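Local coordinates for enoyl-CoA hydratase/isomerase family protein (Pseudomonas syringae pv. tomato, PDB 3OT6) that probably catalyses a hydratase or isomerase reaction of the crotonase type on acyl-CoA thioesters, at residues M69-S72 against A73-I77; V99-P102 against G103-A107. One frame throughout, in Å; residues are numbered along the deposited sequence.

From the N terminus the chain first reaches contact 1, where residues 69-72 end the short helix 66-71 and residues 73-77 begin the long helix 73-91, so that the contact closes the junction of two helices near the surface, with Ser72 between them. Helix 73-91 then leads to strand 97-100 of the six-stranded sheet. Contact 2 begins at the end of this strand: residues 99-102 turn into 103-107, and the chain passes into strand 103-106 of the smaller four-stranded sheet. The two contacts lie in series, neither nested nor crossed. The centres of contacts 1 and 2 are about 24 Å apart, and they do not touch; contact 2 is the deeply placed one.

Contact 1 of 2, residues M69-S72 against A73-I77; sequences MTSS and AEAAI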
HETATM    1  N   MSE A  69      -5.486 -15.466   8.217  1.00 33.86           N
HETATM    2  CA  MSE A  69      -4.656 -16.236   7.263  1.00 35.04           C
HETATM    3  C   MSE A  69      -4.535 -17.709   7.600  1.00 34.71           C
HETATM    4  O   MSE A  69      -4.542 -18.580   6.720  1.00 34.06           O
HETATM    5  CB  MSE A  69      -3.252 -15.614   7.141  1.00 35.03           C
HETATM    6  CG  MSE A  69      -3.243 -14.292   6.291  1.00 39.93           C
HETATM    7 SE   MSE A  69      -3.469 -14.591   4.371  1.00 45.71          SE
HETATM    8  CE  MSE A  69      -2.170 -16.006   4.177  1.00 42.49           C
ATOM      9  N   THR A  70      -4.410 -17.962   8.897  1.00 35.11           N
ATOM     10  CA  THR A  70      -4.192 -19.305   9.397  1.00 35.53           C
ATOM     11  C   THR A  70      -5.498 -19.990   9.780  1.00 35.61           C
ATOM     12  O   THR A  70      -5.484 -21.127  10.192  1.00 37.34           O
ATOM     13  CB  THR A  70      -3.161 -19.326  10.573  1.00 35.35           C
ATOM     14  OG1 THR A  70      -3.574 -18.436  11.636  1.00 34.33           O
ATOM     15  CG2 THR A  70      -1.757 -18.955  10.055  1.00 34.50           C
ATOM     16  N   SER A  71      -6.627 -19.319   9.618  1.00 34.96           N
ATOM     17  CA  SER A  71      -7.899 -19.875  10.061  1.00 34.10           C
ATOM     18  C   SER A  71      -8.396 -20.941   9.074  1.00 32.88           C
ATOM     19  O   SER A  71      -9.052 -21.901   9.459  1.00 32.96           O
ATOM     20  CB  SER A  71      -8.945 -18.756  10.227  1.00 34.18           C
ATOM     21  OG  SER A  71      -9.444 -18.375   8.943  1.00 36.55           O
ATOM     22  N   SER A  72      -8.080 -20.770   7.800  1.00 31.44           N
ATOM     23  CA  SER A  72      -8.386 -21.769   6.832  1.00 30.35           C
ATOM     24  C   SER A  72      -7.797 -21.370   5.498  1.00 31.60           C
ATOM     25  O   SER A  72      -7.531 -20.196   5.231  1.00 32.08           O
ATOM     26  CB  SER A  72      -9.888 -21.917   6.716  1.00 30.36           C
ATOM     27  OG  SER A  72     -10.415 -21.082   5.708  1.00 29.59           O
ATOM     28  N   ALA A  73      -7.587 -22.353   4.650  1.00 32.30           N
ATOM     29  CA  ALA A  73      -7.183 -22.099   3.318  1.00 33.28           C
ATOM     30  C   ALA A  73      -8.155 -21.228   2.544  1.00 34.97           C
ATOM     31  O   ALA A  73      -7.686 -20.516   1.636  1.00 36.80           O
ATOM     32  CB  ALA A  73      -6.951 -23.400   2.582  1.00 33.67           C
ATOM     33  N   GLU A  74      -9.473 -21.284   2.820  1.00 34.75           N
ATOM     34  CA  GLU A  74     -10.440 -20.500   1.997  1.00 34.52           C
ATOM     35  C   GLU A  74     -10.356 -19.021   2.400  1.00 32.54           C
ATOM     36  O   GLU A  74     -10.511 -18.110   1.576  1.00 31.27           O
ATOM     37  CB  GLU A  74     -11.918 -20.942   2.121  1.00 35.57           C
ATOM     38  CG  GLU A  74     -12.189 -22.433   2.047  1.00 41.45           C
ATOM     39  CD  GLU A  74     -12.095 -23.110   3.427  1.00 48.81           C
ATOM     40  OE1 GLU A  74     -13.086 -23.076   4.221  1.00 47.45           O
ATOM     41  OE2 GLU A  74     -11.003 -23.676   3.707  1.00 54.38           O
ATOM     42  N   ALA A  75     -10.123 -18.826   3.679  1.00 30.63           N
ATOM     43  CA  ALA A  75     -10.074 -17.516   4.259  1.00 29.64           C
ATOM     44  C   ALA A  75      -8.781 -16.876   3.815  1.00 30.21           C
ATOM     45  O   ALA A  75      -8.773 -15.730   3.497  1.00 31.56           O
ATOM     46  CB  ALA A  75     -10.113 -17.623   5.736  1.00 28.78           C
ATOM     47  N   ALA A  76      -7.675 -17.622   3.776  1.00 30.48           N
ATOM     48  CA  ALA A  76      -6.401 -17.093   3.322  1.00 29.06           C
ATOM     49  C   ALA A  76      -6.517 -16.710   1.861  1.00 29.19           C
ATOM     50  O   ALA A  76      -6.061 -15.651   1.458  1.00 30.39           O
ATOM     51  CB  ALA A  76      -5.327 -18.113   3.512  1.00 28.49           C
ATOM     52  N   ILE A  77      -7.152 -17.555   1.067  1.00 28.89           N
ATOM     53  CA  ILE A  77      -7.241 -17.331  -0.353  1.00 28.59           C
ATOM     54  C   ILE A  77      -8.098 -16.089  -0.664  1.00 29.71           C
ATOM     55  O   ILE A  77      -7.744 -15.304  -1.578  1.00 30.32           O
ATOM     56  CB  ILE A  77      -7.785 -18.551  -1.059  1.00 28.23           C
ATOM     57  CG1 ILE A  77      -6.696 -19.629  -1.145  1.00 29.04           C
ATOM     58  CG2 ILE A  77      -8.351 -18.199  -2.469  1.00 26.19           C
ATOM     59  CD1 ILE A  77      -7.217 -20.993  -1.696  1.00 33.00           C
TER
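Ser72 meets Glu74, Ala75 and Ala76 as the N-cap of helix 73-91, at the corner where helix 66-71 gives way to it. The tight part centres on the serine's two oxygens. Ser72 OG accepts from Ala75 N at 3.0 Å with an N-H...O angle of 158°, and takes a weaker, more bent bond from Glu74 N. These two amides of the first turn, which lack regular helix acceptors, are thus capped by the side chain. Ser72 O accepts from Ala76 N at 3.0 Å, the first regular bond of the helix, and a weak bond from Ala75 N adds to it. One turn on, the buried Ala76 CB lies 3.3 Å from Met69 O. The selenomethionine chain at 69, bent at both chi2 and chi3 (-73° and -48°), curls back until Met69 CE lies 3.9 Å from Ala76 CB; it also packs on Leu79 and Val80 farther along the helix. The looser side is the exposed one, where the bent Glu74 chain carries its carboxylate back over the helix start, its negative charge probably suiting the helix dipole, and Ser71 OG, hydrogen-bonded to Val68 O, rests 3.4 Å from Ala75 CB.

Contact 2 of 2, residues V99-P102 against G103-A107; sequences VACP and GHAVA
The peptide group joining Gly103 to His104 presents one face to Cys101, whose SG sits almost straight above the carbonyl oxygen, 3.3 Å from Gly103 O and far out of the peptide plane. The pyrrolidine of Pro102 is set differently: Pro102 CB and CD both lie 3.7 Å from Gly103 N, on the same side of it, while the ring packs on Thr54 and Leu186. The His104 imidazole turns away from the corner and meets Phe126 edge-to-face. A chi1 of 162° sets SG anti to the Cys101 backbone N and brings it to Gly103 O; Cys101 SG also touches Ala105 CB at 4.0 Å, roughly at right angles to its approach to that oxygen. This corner is where the crotonase fold passes from its larger sheet to its smaller one: strand 97-100 lies between strands 50-54 and 118-122, and strand 103-106 between 58-59 and 128-129. Gly103 enters strand 103-106 with an extended backbone, phi 175° and psi -113°. Beyond it, the strand runs into helix 108-113, whose start supplies an oxyanion-hole N-H in related crotonases. The side chain of Leu113 in that helix touches both Cys101 and Ala105.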
ATOM      1  N   VAL A  99       0.985   7.674  -0.068  1.00 21.17           N
ATOM      2  CA  VAL A  99       1.038   6.850   1.142  1.00 21.09           C
ATOM      3  C   VAL A  99       2.055   7.518   2.024  1.00 21.84           C
ATOM      4  O   VAL A  99       3.221   7.776   1.591  1.00 21.92           O
ATOM      5  CB  VAL A  99       1.401   5.351   0.868  1.00 20.98           C
ATOM      6  CG1 VAL A  99       1.553   4.576   2.208  1.00 18.33           C
ATOM      7  CG2 VAL A  99       0.321   4.733   0.011  1.00 18.23           C
ATOM      8  N   ALA A 100       1.594   7.851   3.218  1.00 21.64           N
ATOM      9  CA  ALA A 100       2.390   8.549   4.207  1.00 22.54           C
ATOM     10  C   ALA A 100       2.663   7.540   5.311  1.00 23.46           C
ATOM     11  O   ALA A 100       1.773   7.281   6.170  1.00 25.02           O
ATOM     12  CB  ALA A 100       1.617   9.735   4.759  1.00 22.59           C
ATOM     13  N   CYS A 101       3.868   6.982   5.334  1.00 22.82           N
ATOM     14  CA  CYS A 101       4.100   5.859   6.206  1.00 23.82           C
ATOM     15  C   CYS A 101       4.673   6.339   7.542  1.00 24.43           C
ATOM     16  O   CYS A 101       5.768   6.880   7.556  1.00 23.45           O
ATOM     17  CB  CYS A 101       4.999   4.831   5.506  1.00 23.57           C
ATOM     18  SG  CYS A 101       5.763   3.687   6.640  1.00 23.28           S
ATOM     19  N   PRO A 102       3.918   6.175   8.667  1.00 26.04           N
ATOM     20  CA  PRO A 102       4.418   6.780   9.928  1.00 27.26           C
ATOM     21  C   PRO A 102       5.441   5.943  10.743  1.00 28.21           C
ATOM     22  O   PRO A 102       5.799   6.331  11.846  1.00 30.26           O
ATOM     23  CB  PRO A 102       3.132   7.110  10.724  1.00 25.62           C
ATOM     24  CG  PRO A 102       2.023   6.373  10.079  1.00 26.96           C
ATOM     25  CD  PRO A 102       2.571   5.609   8.862  1.00 26.62           C
ATOM     26  N   GLY A 103       5.947   4.845  10.190  1.00 28.71           N
ATOM     27  CA  GLY A 103       6.928   4.042  10.887  1.00 28.46           C
ATOM     28  C   GLY A 103       7.262   2.787  10.106  1.00 29.28           C
ATOM     29  O   GLY A 103       7.908   2.858   9.016  1.00 29.79           O
ATOM     30  N   HIS A 104       6.868   1.641  10.669  1.00 28.15           N
ATOM     31  CA  HIS A 104       7.082   0.307  10.070  1.00 27.21           C
ATOM     32  C   HIS A 104       6.098   0.058   8.935  1.00 26.63           C
ATOM     33  O   HIS A 104       4.923   0.472   9.004  1.00 27.19           O
ATOM     34  CB  HIS A 104       6.817  -0.786  11.132  1.00 27.36           C
ATOM     35  CG  HIS A 104       7.779  -0.773  12.273  1.00 30.80           C
ATOM     36  ND1 HIS A 104       7.395  -0.493  13.563  1.00 34.30           N
ATOM     37  CD2 HIS A 104       9.113  -0.996  12.316  1.00 33.07           C
ATOM     38  CE1 HIS A 104       8.451  -0.535  14.356  1.00 36.62           C
ATOM     39  NE2 HIS A 104       9.508  -0.836  13.621  1.00 37.36           N
ATOM     40  N   ALA A 105       6.523  -0.690   7.930  1.00 25.27           N
ATOM     41  CA  ALA A 105       5.604  -1.187   6.905  1.00 24.04           C
ATOM     42  C   ALA A 105       6.114  -2.557   6.426  1.00 23.87           C
ATOM     43  O   ALA A 105       7.183  -2.657   5.814  1.00 24.24           O
ATOM     44  CB  ALA A 105       5.509  -0.168   5.747  1.00 23.26           C
ATOM     45  N   VAL A 106       5.400  -3.632   6.751  1.00 23.36           N
ATOM     46  CA  VAL A 106       5.965  -4.980   6.587  1.00 21.71           C
ATOM     47  C   VAL A 106       4.949  -5.786   5.823  1.00 21.53           C
ATOM     48  O   VAL A 106       3.740  -5.662   6.076  1.00 21.47           O
ATOM     49  CB  VAL A 106       6.226  -5.642   7.944  1.00 22.37           C
ATOM     50  CG1 VAL A 106       6.718  -7.115   7.800  1.00 23.13           C
ATOM     51  CG2 VAL A 106       7.235  -4.833   8.788  1.00 24.02           C
ATOM     52  N   ALA A 107       5.433  -6.593   4.872  1.00 20.76           N
ATOM     53  CA  ALA A 107       4.621  -7.584   4.119  1.00 20.34           C
ATOM     54  C   ALA A 107       3.520  -6.769   3.399  1.00 20.76           C
ATOM     55  O   ALA A 107       3.881  -5.756   2.793  1.00 21.38           O
ATOM     56  CB  ALA A 107       4.076  -8.696   5.038  1.00 17.31           C
TER